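Esterase (uncultured bacterium FLS12, PDB 4RGY) hydrolyses esters as a low-temperature-active alkaline esterase, probably by the serine-nucleophile chemistry of the alpha/beta-hydrolase fold. Local coordinates at residues C7-D12 / L16-T21; S84-M89 / T97-E102; T115-T120 / P204-Y209; G131-G136 / H189-L194; E173-N176 / D180-A183. One frame throughout, in Å; residues are numbered along the deposited sequence.

Contact 1 of 5, residues C7-D12 / L16-T21; sequences CDFFSD and LSTSMT
D8 and S19 are tied by the shortest polar link of the contact: S19 OG donates to D8 OD1 at 2.6 Å, nearly in line with its C-O bond. Both polar groups sit beside their own backbone N (chi1 -59° in each), which turns hydroxyl and carboxylate to meet across this non-hydrogen-bonded pair. Replacing D8 by an alanine would probably leave the S19 hydroxyl without its acceptor and free to turn. On the same face the F10 ring leans over the partner strand, with L16 O over one face and S17 OG at its edge, 3.6 Å from F10 CD1; F10 also stacks on H1 of the third subunit. The face of C7, F9, T18 and M20 packs mainly through carbon and sulfur. F9 CG is wedged between its backbone N and carbonyl carbon (chi1 64°), and the ring lies alongside T18, whose CG2 makes an off-centre CH-pi contact 4.1 Å from the F9 ring centroid. M20 crosses F9 at about a right angle: M20 CG is 3.7 Å from F9 CE1, and M20 SD stands obliquely to the ring in a Met-aromatic contact. C7 CB packs on M20 CG at 3.8 Å, while L106 and F110 of helix 95-110 cover F9. Paired backbone bonds join C7 with M20, F9 with T18 and S11 with L16; T18 N to F9 O is the straightest, at 173°. The arrangement is an antiparallel beta hairpin at the border of the chain's sheet, which C7 and D8 continue by pairing with a strand of the third subunit.

Contact 2 of 5, residues S84-M89 / T97-E102; sequences SFYTDM and TFISEE
T97 OG1 donates to D88 OD2 at 2.7 Å, meeting the syn lone pair of that oxygen, on the side of D88 OD1. T97 N points at D88 OD1 as well, so the carboxylate spans the hydroxyl and the amide of one residue, although the position of OD1 is less certain. T97 OG1 lies beside its own backbone N (chi1 -65°), which brings the hydroxyl next to the amide so that D88 can meet both. The carbonyl of the same residue, T97 O, accepts twice, from E101 N and, at 3.3 Å, from E102 N, as expected where the helix widens into a pi-type turn at 98-102. The second touch is apolar: I99 CG1 meets the edge of the Y86 ring, 4.0 Å from Y86 CD1. F85 and Y86 both have left-handed backbone conformations, and the tight bend is pinned by an ST turn in which S84 OG accepts from Y86 N at 3.2 Å. T87 OG1 adds a 2.8 Å bond to F85 O, approaching from above the carbonyl plane. Y86 OH is held by H50 O, while Y86 O accepts from K134 NZ. The bend lies in the loop between strand 75-79 and helix 95-110, with helix 170-178 against F85 and T87, and with Y86 on M127 at the start of helix 127-138, beside the probable nucleophile elbow.

Contact 3 of 5, residues T115-T120 / P204-Y209; sequences TAREDT and PVPKLY
R117 and P206 mark the nearest backbone approach, with CA atoms 9.3 Å apart, so a single long side chain has to span the gap between the 3-10 turn 117-118 and the residues leading into strand 207-213. Both segments enter parallel strands of the central alpha/beta-hydrolase sheet, 120-125 and 207-213, with strand 145-149 between them. R117 leaves with CG anti to the backbone N (chi1 173°) and stays extended to NE. P204 CB lies over one face of the guanidinium, 3.5 Å from R117 NH2 and offset toward the rim, whereas the V205-P206 peptide meets its edge near the plane, V205 C being 3.4 Å from R117 NH2. R117 NE donates to P140 O in the loop before strand 145-149, which helps to set the turn of the flat group. A leucine in place of R117 would probably leave P140 O without this donor and P204 without the flat surface it rests on. The turn carrying R117 is itself braced at A116 O, which D119 N and T120 OG1 reach from opposite faces of the carbonyl plane. A water completes the join, accepting from R117 NH1 at 3.2 Å and donating to V205 O at 2.9 Å.

Contact 4 of 5, residues G131-G136 / H189-L194; sequences GALKLG and HDLFAL
H189 meets K134 through a water that lies in the plane of the imidazole at its edge, 2.9 Å from H189 ND1; the same ring stands edge-to-face with F178, and T87 touches it from the neighbouring loop. F192, on the far side of its helix, sends its ring to F225 edge-to-face and to H228 at an inclined angle. The water accepts from K134 NZ at 2.7 Å, and Y86 O takes a second bond from the same nitrogen, so this buried ammonium has two oxygen partners. K134 reaches them fully extended, with CG anti to its backbone N (chi1 -175°), its aliphatic stem running past the partner helix. K134 NZ and H189 ND1 are 4.6 Å apart; any positive charge on the imidazole would probably be disfavoured so near the lysine. Between the helices L191 does most of the packing. Its two methyls divide the work: L191 CD2 sits 3.7 Å from K134 N and also touches K134 CB, while L191 CD1 faces L133 CB at 4.1 Å. L194 CD1 closes more loosely on K134 CG at 4.4 Å. D190 occupies the N-cap of helix 191-200, its OD1 accepting from F192 N at 2.9 Å from above the carboxylate plane; D190 OD2 is taken by G186 N. This is mainly apolar helix-to-helix packing, with a water-mediated polar link at one end, in an alpha/beta-hydrolase fold, between helix 127-138, which follows the probable nucleophile elbow, and the start of helix 191-200.

Contact 5 of 5, residues E173-N176 / D180-A183; sequences EQRN and DLAA
L181 fits closely against residues 173-176 of helix 170-178, whereas R175 reaches past it to a water. On the tight side L181 CD2 rests on the backbone of the helix, 3.6 Å from Q174 O, and touches Q174 CB at 4.0 Å. Q174 bends at its second torsion (chi2 -61°), which carries the amide away and leaves only the base of the side chain against the leucine. R175 crosses L181 at about a right angle, with R175 CG 3.8 Å from L181 CG and equally close to L181 CD1, so the aliphatic stem of the arginine shields one flank of the leucine. The backbone that presents L181 is an Asx turn opening a short 3-10 segment, in the connection between helices 170-178 and 191-200: D180 OD1 accepts from A182 N at 3.1 Å, from above the carboxylate plane, and A183 N returns to D180 O. The looser side is polar and faces solvent. There the exposed R175 stays extended to NE, which donates to a water at 2.6 Å lying at the guanidinium edge; that water also accepts a weak bond of 3.3 Å from L181 N. R175 NE and D180 OD1 remain 6.7 Å apart, so their opposite charges attract at most from a distance. Elsewhere on the helix E173 forms a salt bridge with R83, and N176 OD1 bonds to H91 ND1 of the second subunit.

Overall arrangement
Contacts 1 and 4 are the buried ones, the first a hydrogen-bonded hairpin at the sheet border, the second leucine packing between helices beside a lysine that bonds to a water. The others are only partly buried: contact 2 rests on a carboxylate plus a tyrosine-isoleucine touch, contact 3 on one arginine, and contact 5 on a leucine with an arginine alongside; both arginines use a water. Contact 1 meets contact 2 where S11 and D12 bond to E102; contact 2 meets contact 4 at Y86 and K134. Contact 3 touches contact 4 through P206 and L208. The centre of contact 5 lies farthest out, about 21 Å from the centre of the chain, and like contact 1 it touches the second subunit.

Contact 1 of 5, residues C7-D12 / L16-T21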
# COMPACT_ATOMS: atom_id res chain seq x y z
N CYS A 7 4.25 4.77 4.08
CA CYS A 7 3.99 6.14 4.49
C CYS A 7 4.02 7.06 3.30
O CYS A 7 5.05 7.17 2.63
CB CYS A 7 5.08 6.60 5.47
SG CYS A 7 5.53 5.40 6.76
N ASP A 8 2.91 7.74 3.04
CA ASP A 8 2.83 8.72 1.98
C ASP A 8 2.71 10.10 2.62
O ASP A 8 1.68 10.43 3.22
CB ASP A 8 1.64 8.44 1.07
CG ASP A 8 1.72 7.08 0.43
OD1 ASP A 8 2.82 6.72 -0.03
OD2 ASP A 8 0.70 6.35 0.42
N PHE A 9 3.77 10.90 2.49
CA PHE A 9 3.90 12.14 3.24
C PHE A 9 4.44 13.23 2.33
O PHE A 9 4.86 12.97 1.21
CB PHE A 9 4.85 11.94 4.43
CG PHE A 9 6.26 11.61 4.01
CD1 PHE A 9 6.63 10.29 3.74
CD2 PHE A 9 7.21 12.61 3.88
CE1 PHE A 9 7.93 9.99 3.34
CE2 PHE A 9 8.51 12.31 3.48
CZ PHE A 9 8.86 11.00 3.21
N PHE A 10 4.43 14.46 2.83
CA PHE A 10 4.92 15.58 2.04
C PHE A 10 6.29 16.03 2.49
O PHE A 10 6.53 16.24 3.69
CB PHE A 10 3.94 16.77 2.12
CG PHE A 10 4.28 17.87 1.14
CD1 PHE A 10 3.90 17.76 -0.18
CD2 PHE A 10 4.98 19.00 1.55
CE1 PHE A 10 4.20 18.75 -1.10
CE2 PHE A 10 5.28 20.00 0.64
CZ PHE A 10 4.89 19.87 -0.68
N SER A 11 7.20 16.19 1.53
CA SER A 11 8.51 16.76 1.81
C SER A 11 8.54 18.23 1.44
O SER A 11 8.41 18.60 0.27
CB SER A 11 9.62 16.02 1.06
OG SER A 11 10.82 16.78 1.14
N ASP A 12 8.70 19.08 2.45
CA ASP A 12 8.86 20.51 2.25
C ASP A 12 10.17 20.84 1.54
O ASP A 12 10.22 21.74 0.69
CB ASP A 12 8.79 21.24 3.60
CG ASP A 12 7.36 21.37 4.11
OD1 ASP A 12 6.54 21.98 3.39
OD2 ASP A 12 7.06 20.86 5.21
N LEU A 16 7.51 18.04 -2.57
CA LEU A 16 6.99 16.86 -3.25
C LEU A 16 6.38 15.85 -2.30
O LEU A 16 6.97 15.51 -1.27
CB LEU A 16 8.11 16.19 -4.06
CG LEU A 16 7.77 14.97 -4.93
CD1 LEU A 16 6.79 15.34 -6.02
CD2 LEU A 16 9.04 14.41 -5.54
N SER A 17 5.21 15.34 -2.69
CA SER A 17 4.58 14.20 -2.02
C SER A 17 5.37 12.96 -2.39
O SER A 17 5.62 12.70 -3.58
CB SER A 17 3.15 14.04 -2.50
OG SER A 17 2.33 15.10 -2.04
N THR A 18 5.79 12.20 -1.39
CA THR A 18 6.64 11.05 -1.65
C THR A 18 6.32 9.96 -0.62
O THR A 18 5.33 10.05 0.10
CB THR A 18 8.12 11.50 -1.67
OG1 THR A 18 8.96 10.41 -2.08
CG2 THR A 18 8.54 12.02 -0.30
N SER A 19 7.13 8.91 -0.59
CA SER A 19 6.82 7.75 0.22
C SER A 19 8.05 7.18 0.89
O SER A 19 9.16 7.36 0.41
CB SER A 19 6.20 6.65 -0.65
OG SER A 19 5.03 7.13 -1.27
N MET A 20 7.85 6.49 2.01
CA MET A 20 8.90 5.67 2.61
C MET A 20 8.27 4.43 3.23
O MET A 20 7.06 4.38 3.48
CB MET A 20 9.66 6.44 3.68
CG MET A 20 8.83 6.81 4.90
SD MET A 20 9.86 7.67 6.10
CE MET A 20 8.61 8.39 7.15
N THR A 21 9.09 3.41 3.45
CA THR A 21 8.66 2.20 4.15
C THR A 21 9.36 2.18 5.50
O THR A 21 10.56 2.41 5.57
CB THR A 21 9.08 0.95 3.37
OG1 THR A 21 8.53 1.03 2.04
CG2 THR A 21 8.59 -0.31 4.05

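Contact 2 of 5, residues S84-M89 / T97-E102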
# COMPACT_ATOMS: atom_id res chain seq x y z
N SER A 84 19.18 10.53 -7.56
CA SER A 84 19.84 11.76 -7.10
C SER A 84 21.23 11.57 -6.51
O SER A 84 21.92 12.56 -6.25
CB SER A 84 19.00 12.40 -6.02
OG SER A 84 18.96 11.57 -4.88
N PHE A 85 21.64 10.34 -6.27
CA PHE A 85 22.89 10.10 -5.56
C PHE A 85 22.94 10.84 -4.21
O PHE A 85 24.01 11.22 -3.75
CB PHE A 85 24.12 10.42 -6.44
CG PHE A 85 24.71 9.21 -7.08
CD1 PHE A 85 24.16 8.69 -8.25
CD2 PHE A 85 25.78 8.56 -6.50
CE1 PHE A 85 24.69 7.55 -8.82
CE2 PHE A 85 26.32 7.42 -7.07
CZ PHE A 85 25.78 6.92 -8.24
N TYR A 86 21.78 11.01 -3.56
CA TYR A 86 21.77 11.59 -2.21
C TYR A 86 22.45 12.96 -2.21
O TYR A 86 23.16 13.32 -1.27
CB TYR A 86 22.41 10.61 -1.20
CG TYR A 86 21.65 9.30 -1.21
CD1 TYR A 86 20.54 9.11 -0.39
CD2 TYR A 86 22.00 8.27 -2.08
CE1 TYR A 86 19.81 7.93 -0.42
CE2 TYR A 86 21.28 7.08 -2.12
CZ TYR A 86 20.18 6.92 -1.29
OH TYR A 86 19.43 5.78 -1.32
N THR A 87 22.20 13.73 -3.26
CA THR A 87 22.87 15.00 -3.50
C THR A 87 21.87 16.15 -3.64
O THR A 87 20.78 15.96 -4.19
CB THR A 87 23.74 14.89 -4.78
OG1 THR A 87 24.69 13.84 -4.61
CG2 THR A 87 24.49 16.19 -5.08
N ASP A 88 22.22 17.33 -3.13
CA ASP A 88 21.48 18.53 -3.47
C ASP A 88 21.87 18.87 -4.90
O ASP A 88 22.94 19.43 -5.17
CB ASP A 88 21.79 19.68 -2.51
CG ASP A 88 21.06 19.53 -1.18
OD1 ASP A 88 20.14 18.69 -1.08
OD2 ASP A 88 21.39 20.27 -0.22
N MET A 89 21.01 18.49 -5.83
CA MET A 89 21.35 18.48 -7.24
C MET A 89 21.60 19.86 -7.81
O MET A 89 20.92 20.82 -7.47
CB MET A 89 20.23 17.79 -8.02
CG MET A 89 20.09 16.31 -7.65
SD MET A 89 18.71 15.49 -8.49
CE MET A 89 19.32 15.47 -10.17
N THR A 97 19.77 17.60 1.47
CA THR A 97 19.13 18.25 2.60
C THR A 97 17.94 17.41 3.06
O THR A 97 17.67 17.29 4.26
CB THR A 97 18.74 19.70 2.26
OG1 THR A 97 19.93 20.45 2.01
CG2 THR A 97 17.98 20.36 3.41
N PHE A 98 17.25 16.78 2.11
CA PHE A 98 16.17 15.88 2.45
C PHE A 98 16.68 14.70 3.28
O PHE A 98 16.18 14.43 4.39
CB PHE A 98 15.49 15.37 1.17
CG PHE A 98 14.49 14.28 1.40
CD1 PHE A 98 13.30 14.53 2.08
CD2 PHE A 98 14.73 12.99 0.92
CE1 PHE A 98 12.37 13.53 2.29
CE2 PHE A 98 13.80 11.98 1.12
CZ PHE A 98 12.62 12.25 1.81
N ILE A 99 17.66 13.96 2.77
CA ILE A 99 18.08 12.75 3.45
C ILE A 99 18.79 13.02 4.78
O ILE A 99 18.67 12.24 5.73
CB ILE A 99 18.92 11.81 2.54
CG1 ILE A 99 18.94 10.38 3.08
CG2 ILE A 99 20.36 12.35 2.35
CD1 ILE A 99 17.60 9.67 3.01
N SER A 100 19.51 14.14 4.86
CA SER A 100 20.34 14.40 6.04
C SER A 100 19.63 15.21 7.12
O SER A 100 20.06 15.20 8.28
CB SER A 100 21.64 15.12 5.63
OG SER A 100 21.37 16.43 5.15
N GLU A 101 18.56 15.91 6.76
CA GLU A 101 17.87 16.79 7.70
C GLU A 101 16.39 16.46 7.84
O GLU A 101 15.92 16.06 8.91
CB GLU A 101 18.05 18.26 7.30
CG GLU A 101 19.50 18.72 7.15
CD GLU A 101 20.22 18.86 8.47
OE1 GLU A 101 19.54 18.91 9.52
OE2 GLU A 101 21.47 18.91 8.47
N GLU A 102 15.63 16.64 6.76
CA GLU A 102 14.18 16.54 6.85
C GLU A 102 13.67 15.12 7.09
O GLU A 102 12.78 14.90 7.91
CB GLU A 102 13.51 17.10 5.60
CG GLU A 102 12.02 17.31 5.82
CD GLU A 102 11.28 17.68 4.56
OE1 GLU A 102 11.69 17.25 3.47
OE2 GLU A 102 10.27 18.41 4.67

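Contact 3 of 5, residues T115-T120 / P204-Y209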
# COMPACT_ATOMS: atom_id res chain seq x y z
N THR A 115 16.81 9.49 18.82
CA THR A 115 17.51 10.61 18.21
C THR A 115 19.00 10.53 18.49
O THR A 115 19.81 11.03 17.72
CB THR A 115 16.96 11.95 18.73
OG1 THR A 115 16.95 11.92 20.17
CG2 THR A 115 15.55 12.16 18.25
N ALA A 116 19.36 9.89 19.59
CA ALA A 116 20.75 9.83 20.05
C ALA A 116 21.67 9.21 19.01
O ALA A 116 21.32 8.22 18.36
CB ALA A 116 20.83 9.06 21.35
N ARG A 117 22.87 9.78 18.89
CA ARG A 117 23.90 9.26 18.00
C ARG A 117 24.14 7.76 18.20
O ARG A 117 24.20 7.00 17.23
CB ARG A 117 25.21 10.03 18.21
CG ARG A 117 26.38 9.45 17.45
CD ARG A 117 27.67 10.15 17.80
NE ARG A 117 28.72 9.84 16.84
CZ ARG A 117 29.58 8.83 16.95
NH1 ARG A 117 29.52 8.02 18.00
NH2 ARG A 117 30.50 8.64 16.02
N GLU A 118 24.23 7.34 19.46
CA GLU A 118 24.56 5.95 19.76
C GLU A 118 23.49 4.97 19.27
O GLU A 118 23.76 3.78 19.09
CB GLU A 118 24.85 5.74 21.26
CG GLU A 118 23.64 5.81 22.18
CD GLU A 118 23.96 5.28 23.58
OE1 GLU A 118 25.11 4.84 23.80
OE2 GLU A 118 23.05 5.30 24.44
N ASP A 119 22.29 5.49 19.01
CA ASP A 119 21.18 4.65 18.56
C ASP A 119 20.79 4.90 17.11
O ASP A 119 19.68 4.58 16.70
CB ASP A 119 19.96 4.89 19.46
CG ASP A 119 20.19 4.48 20.90
OD1 ASP A 119 20.86 3.45 21.13
OD2 ASP A 119 19.70 5.19 21.80
N THR A 120 21.71 5.48 16.33
CA THR A 120 21.41 5.86 14.95
C THR A 120 22.43 5.27 13.98
O THR A 120 23.63 5.48 14.14
CB THR A 120 21.36 7.39 14.79
OG1 THR A 120 20.39 7.93 15.70
CG2 THR A 120 20.98 7.77 13.37
N PRO A 204 34.17 12.50 17.19
CA PRO A 204 33.62 11.14 17.10
C PRO A 204 33.77 10.60 15.69
O PRO A 204 33.63 11.35 14.73
CB PRO A 204 32.14 11.36 17.41
CG PRO A 204 31.85 12.72 16.88
CD PRO A 204 33.11 13.53 17.13
N VAL A 205 34.11 9.33 15.57
CA VAL A 205 34.14 8.68 14.26
C VAL A 205 33.23 7.46 14.32
O VAL A 205 33.33 6.65 15.23
CB VAL A 205 35.56 8.30 13.83
CG1 VAL A 205 35.55 7.47 12.55
CG2 VAL A 205 36.42 9.54 13.64
N PRO A 206 32.31 7.35 13.35
CA PRO A 206 31.38 6.22 13.39
C PRO A 206 32.11 4.91 13.12
O PRO A 206 33.21 4.94 12.55
CB PRO A 206 30.42 6.52 12.23
CG PRO A 206 30.60 7.98 11.92
CD PRO A 206 32.04 8.26 12.23
N LYS A 207 31.53 3.80 13.54
CA LYS A 207 31.97 2.50 13.06
C LYS A 207 31.71 2.48 11.55
O LYS A 207 30.66 2.96 11.11
CB LYS A 207 31.16 1.39 13.75
CG LYS A 207 31.95 0.12 14.03
CD LYS A 207 31.08 -0.95 14.68
CE LYS A 207 31.92 -2.19 14.98
NZ LYS A 207 31.08 -3.28 15.53
N LEU A 208 32.66 1.98 10.77
CA LEU A 208 32.56 2.06 9.30
C LEU A 208 32.72 0.70 8.67
O LEU A 208 33.61 -0.07 9.04
CB LEU A 208 33.62 3.03 8.75
CG LEU A 208 33.43 4.48 9.20
CD1 LEU A 208 34.69 5.29 8.98
CD2 LEU A 208 32.24 5.15 8.51
N TYR A 209 31.85 0.40 7.70
CA TYR A 209 31.82 -0.91 7.06
C TYR A 209 31.79 -0.72 5.56
O TYR A 209 31.07 0.14 5.04
CB TYR A 209 30.58 -1.70 7.53
CG TYR A 209 30.39 -3.06 6.88
CD1 TYR A 209 29.84 -3.17 5.61
CD2 TYR A 209 30.74 -4.23 7.54
CE1 TYR A 209 29.68 -4.40 5.00
CE2 TYR A 209 30.57 -5.48 6.95
CZ TYR A 209 30.04 -5.55 5.67
OH TYR A 209 29.87 -6.77 5.06
O HOH W 1 31.85 5.92 17.59

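Contact 4 of 5, residues G131-G136 / H189-L194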
# COMPACT_ATOMS: atom_id res chain seq x y z
N GLY A 131 25.74 7.13 -0.33
CA GLY A 131 24.96 7.99 0.54
C GLY A 131 25.19 7.73 2.02
O GLY A 131 25.27 8.68 2.80
N ALA A 132 25.30 6.46 2.41
CA ALA A 132 25.54 6.11 3.81
C ALA A 132 26.89 6.62 4.30
O ALA A 132 26.99 7.19 5.39
CB ALA A 132 25.45 4.60 4.00
N LEU A 133 27.94 6.41 3.51
CA LEU A 133 29.26 6.87 3.91
C LEU A 133 29.36 8.40 3.87
O LEU A 133 30.05 9.00 4.70
CB LEU A 133 30.37 6.22 3.08
CG LEU A 133 30.51 4.71 3.25
CD1 LEU A 133 31.69 4.21 2.47
CD2 LEU A 133 30.64 4.33 4.72
N LYS A 134 28.66 9.03 2.94
CA LYS A 134 28.58 10.49 2.93
C LYS A 134 27.94 11.02 4.21
O LYS A 134 28.45 11.95 4.84
CB LYS A 134 27.83 10.98 1.69
CG LYS A 134 27.80 12.49 1.54
CD LYS A 134 26.96 12.89 0.33
CE LYS A 134 26.73 14.39 0.26
NZ LYS A 134 25.75 14.76 -0.82
N LEU A 135 26.82 10.41 4.61
CA LEU A 135 26.18 10.77 5.87
C LEU A 135 27.11 10.56 7.06
O LEU A 135 27.25 11.45 7.91
CB LEU A 135 24.89 9.97 6.06
CG LEU A 135 23.72 10.51 5.23
CD1 LEU A 135 22.63 9.45 5.15
CD2 LEU A 135 23.14 11.81 5.80
N GLY A 136 27.76 9.41 7.12
CA GLY A 136 28.61 9.09 8.25
C GLY A 136 29.82 10.01 8.35
O GLY A 136 30.25 10.35 9.46
N HIS A 189 31.55 16.27 -2.08
CA HIS A 189 30.88 15.11 -2.66
C HIS A 189 31.80 13.90 -2.68
O HIS A 189 31.36 12.77 -2.84
CB HIS A 189 30.44 15.36 -4.10
CG HIS A 189 29.64 16.60 -4.32
ND1 HIS A 189 28.28 16.65 -4.12
CD2 HIS A 189 30.01 17.83 -4.77
CE1 HIS A 189 27.84 17.87 -4.42
NE2 HIS A 189 28.87 18.59 -4.82
N ASP A 190 33.10 14.16 -2.59
CA ASP A 190 34.13 13.15 -2.83
C ASP A 190 34.46 12.40 -1.55
O ASP A 190 35.07 12.96 -0.63
CB ASP A 190 35.36 13.89 -3.37
CG ASP A 190 36.54 12.99 -3.64
OD1 ASP A 190 36.46 11.75 -3.47
OD2 ASP A 190 37.58 13.55 -4.09
N LEU A 191 34.03 11.15 -1.47
CA LEU A 191 34.28 10.34 -0.27
C LEU A 191 35.76 10.20 0.06
O LEU A 191 36.12 10.04 1.24
CB LEU A 191 33.67 8.94 -0.39
CG LEU A 191 32.17 8.83 -0.59
CD1 LEU A 191 31.80 7.36 -0.57
CD2 LEU A 191 31.43 9.59 0.50
N PHE A 192 36.62 10.27 -0.95
CA PHE A 192 38.06 10.17 -0.71
C PHE A 192 38.53 11.38 0.10
O PHE A 192 39.31 11.22 1.05
CB PHE A 192 38.83 10.05 -2.02
CG PHE A 192 38.68 8.72 -2.70
CD1 PHE A 192 37.46 8.34 -3.26
CD2 PHE A 192 39.75 7.84 -2.78
CE1 PHE A 192 37.31 7.10 -3.88
CE2 PHE A 192 39.62 6.62 -3.41
CZ PHE A 192 38.40 6.24 -3.96
N ALA A 193 38.02 12.56 -0.23
CA ALA A 193 38.34 13.77 0.52
C ALA A 193 37.73 13.74 1.91
O ALA A 193 38.37 14.13 2.89
CB ALA A 193 37.85 15.01 -0.25
N LEU A 194 36.48 13.27 2.01
CA LEU A 194 35.84 13.18 3.31
C LEU A 194 36.61 12.23 4.24
O LEU A 194 36.73 12.51 5.43
CB LEU A 194 34.38 12.73 3.16
CG LEU A 194 33.47 13.69 2.36
CD1 LEU A 194 32.06 13.13 2.30
CD2 LEU A 194 33.45 15.10 2.94
O HOH W 2 26.94 14.27 -3.25

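Contact 5 of 5, residues E173-N176 / D180-A183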
# COMPACT_ATOMS: atom_id res chain seq x y z
N GLU A 173 23.34 13.24 -16.95
CA GLU A 173 22.72 13.01 -15.65
C GLU A 173 23.69 13.32 -14.52
O GLU A 173 23.31 13.92 -13.52
CB GLU A 173 22.19 11.58 -15.53
CG GLU A 173 21.57 11.28 -14.17
CD GLU A 173 20.83 9.96 -14.12
OE1 GLU A 173 21.42 8.93 -14.52
OE2 GLU A 173 19.67 9.93 -13.68
N GLN A 174 24.95 12.92 -14.68
CA GLN A 174 25.96 13.23 -13.68
C GLN A 174 26.11 14.75 -13.52
O GLN A 174 26.28 15.25 -12.41
CB GLN A 174 27.29 12.56 -14.02
CG GLN A 174 27.24 11.03 -13.93
CD GLN A 174 26.88 10.54 -12.54
OE1 GLN A 174 25.85 9.89 -12.33
NE2 GLN A 174 27.74 10.84 -11.58
N ARG A 175 26.03 15.47 -14.63
CA ARG A 175 26.05 16.93 -14.57
C ARG A 175 24.83 17.51 -13.87
O ARG A 175 24.94 18.47 -13.10
CB ARG A 175 26.23 17.54 -15.96
CG ARG A 175 27.59 17.23 -16.57
CD ARG A 175 27.88 18.09 -17.79
NE ARG A 175 29.26 17.90 -18.22
CZ ARG A 175 29.62 17.34 -19.37
NH1 ARG A 175 28.70 16.93 -20.23
NH2 ARG A 175 30.91 17.21 -19.67
N ASN A 176 23.66 16.91 -14.09
CA ASN A 176 22.47 17.34 -13.37
C ASN A 176 22.62 17.14 -11.87
O ASN A 176 22.18 17.96 -11.07
CB ASN A 176 21.23 16.58 -13.85
CG ASN A 176 20.89 16.87 -15.29
OD1 ASN A 176 21.31 17.88 -15.86
ND2 ASN A 176 20.11 15.98 -15.90
N ASP A 180 29.48 20.93 -12.23
CA ASP A 180 30.76 20.88 -12.91
C ASP A 180 31.52 19.63 -12.48
O ASP A 180 32.06 19.59 -11.37
CB ASP A 180 31.57 22.13 -12.57
CG ASP A 180 32.89 22.21 -13.32
OD1 ASP A 180 33.26 21.26 -14.04
OD2 ASP A 180 33.56 23.25 -13.19
N LEU A 181 31.59 18.64 -13.36
CA LEU A 181 32.23 17.37 -13.03
C LEU A 181 33.72 17.53 -12.71
O LEU A 181 34.27 16.79 -11.89
CB LEU A 181 32.03 16.34 -14.14
CG LEU A 181 30.57 16.02 -14.49
CD1 LEU A 181 30.48 14.91 -15.53
CD2 LEU A 181 29.75 15.67 -13.24
N ALA A 182 34.37 18.50 -13.35
CA ALA A 182 35.80 18.72 -13.15
C ALA A 182 36.13 19.21 -11.74
O ALA A 182 37.27 19.08 -11.28
CB ALA A 182 36.34 19.68 -14.19
N ALA A 183 35.13 19.75 -11.05
CA ALA A 183 35.32 20.27 -9.69
C ALA A 183 35.05 19.21 -8.60
O ALA A 183 35.19 19.50 -7.41
CB ALA A 183 34.44 21.49 -9.46
O HOH W 3 31.05 18.92 -16.61